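Local coordinates for protein putative cytochrome P450 hydroxylase (Chondromyces apiculatus DSM 436, PDB 6GMF) that probably acts as a heme-dependent monooxygenase of the cytochrome P450 family that hydroxylates terpenes with molecular oxygen, at residues V29-L32 with F37-V40. Residues are numbered along the deposited sequence; the frame is centred on the assembly and turned at random.
Sequences VGRL and FMAV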
loop_
_atom_site.group_PDB
_atom_site.type_symbol
_atom_site.label_atom_id
_atom_site.label_comp_id
_atom_site.label_asym_id
_atom_site.label_seq_id
_atom_site.Cartn_x
_atom_site.Cartn_y
_atom_site.Cartn_z
ATOM N N VAL A 29 -10.160 21.413 7.421
ATOM C CA VAL A 29 -10.877 20.667 6.415
ATOM C C VAL A 29 -10.827 21.392 5.064
ATOM O O VAL A 29 -11.048 22.600 4.998
ATOM C CB VAL A 29 -12.328 20.459 6.884
ATOM C CG1 VAL A 29 -13.096 19.637 5.876
ATOM C CG2 VAL A 29 -12.355 19.819 8.264
ATOM N N GLY A 30 -10.573 20.622 4.002
ATOM C CA GLY A 30 -10.634 21.022 2.601
ATOM C C GLY A 30 -11.676 20.205 1.863
ATOM O O GLY A 30 -12.234 19.242 2.412
ATOM N N ARG A 31 -12.038 20.655 0.660
ATOM C CA ARG A 31 -13.103 20.024 -0.127
ATOM C C ARG A 31 -12.544 19.780 -1.523
ATOM O O ARG A 31 -11.983 20.708 -2.094
ATOM C CB ARG A 31 -14.345 20.918 -0.163
ATOM C CG ARG A 31 -15.528 20.372 -0.959
ATOM C CD ARG A 31 -16.666 21.391 -1.088
ATOM N NE ARG A 31 -17.832 21.085 -0.263
ATOM C CZ ARG A 31 -18.889 20.390 -0.677
ATOM N NH1 ARG A 31 -18.993 20.026 -1.946
ATOM N NH2 ARG A 31 -19.838 20.056 0.176
ATOM N N LEU A 32 -12.660 18.530 -2.006
ATOM C CA LEU A 32 -12.315 18.169 -3.371
ATOM C C LEU A 32 -13.521 18.481 -4.251
ATOM O O LEU A 32 -14.674 18.146 -3.897
ATOM C CB LEU A 32 -12.006 16.676 -3.534
ATOM C CG LEU A 32 -11.074 15.964 -2.552
ATOM C CD1 LEU A 32 -10.381 14.818 -3.286
ATOM C CD2 LEU A 32 -10.078 16.880 -1.866
ATOM N N PHE A 37 -15.522 15.443 -1.747
ATOM C CA PHE A 37 -14.987 14.713 -0.616
ATOM C C PHE A 37 -14.283 15.717 0.300
ATOM O O PHE A 37 -13.698 16.695 -0.179
ATOM C CB PHE A 37 -13.983 13.661 -1.074
ATOM C CG PHE A 37 -14.517 12.590 -1.983
ATOM C CD1 PHE A 37 -15.880 12.301 -2.051
ATOM C CD2 PHE A 37 -13.638 11.829 -2.725
ATOM C CE1 PHE A 37 -16.328 11.277 -2.874
ATOM C CE2 PHE A 37 -14.092 10.800 -3.530
ATOM C CZ PHE A 37 -15.435 10.528 -3.596
ATOM N N MET A 38 -14.359 15.492 1.602
ATOM C CA MET A 38 -13.729 16.388 2.540
ATOM C C MET A 38 -12.337 15.833 2.884
ATOM O O MET A 38 -12.182 14.652 3.107
ATOM C CB MET A 38 -14.550 16.552 3.820
ATOM C CG MET A 38 -16.011 16.896 3.575
ATOM S SD MET A 38 -16.168 18.455 2.712
ATOM C CE MET A 38 -16.181 19.605 4.077
ATOM N N ALA A 39 -11.315 16.682 2.875
ATOM C CA ALA A 39 -9.942 16.243 3.140
ATOM C C ALA A 39 -9.455 16.839 4.452
ATOM O O ALA A 39 -9.629 18.003 4.710
ATOM C CB ALA A 39 -9.053 16.668 2.023
ATOM N N VAL A 40 -8.753 16.025 5.248
ATOM C CA VAL A 40 -8.241 16.444 6.531
ATOM C C VAL A 40 -6.719 16.304 6.486
ATOM O O VAL A 40 -6.264 15.240 6.222
ATOM C CB VAL A 40 -8.850 15.585 7.646
ATOM C CG1 VAL A 40 -8.281 15.906 9.012
ATOM C CG2 VAL A 40 -10.359 15.746 7.635
#
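G30 and A39 form the antiparallel hydrogen-bonded pair of this beta hairpin, with G30 N donating to A39 O at 2.9 Å. The bond is returned by A39 N to G30 O at 2.8 Å. A third bond, L32 N to F37 O (2.8 Å), ties the ends next to the connecting loop. The tight part of the contact consists of the G30-A39 backbone bonds and the packing of M38 on V29. M38, its chain bent at chi2 and chi3 (-61° and -87°), folds back so that CE meets CG1 of V29 at 3.6 Å, with I298 touching both residues. At the loop end L32 lies beside A39 and F37: its CD2 branch approaches CB of A39 at 4.0 Å, while its CG lies against CB of F37; I5, I7 and L305 pack round the same leucine. With L32 cut back to an alanine, the CB atoms of A39 and F37 would probably lose their cover and a gap would open toward I5 and L305. Toward solvent the face of V29 and M38 becomes looser: R31 is exposed, and its CG comes no nearer than 4.2 Å to SD of M38, an oblique crossing without a polar bond. The hairpin forms the edge of the mixed P450 sheet, with strand 303-306 parallel to 38-40 and the backbone of R31 bonded to I2 and I5; the side chain of F37 lies about 14 Å from the heme. Backbone bonds thus set the register of the two strands, and the side chains add apolar packing, with no salt bridge between them.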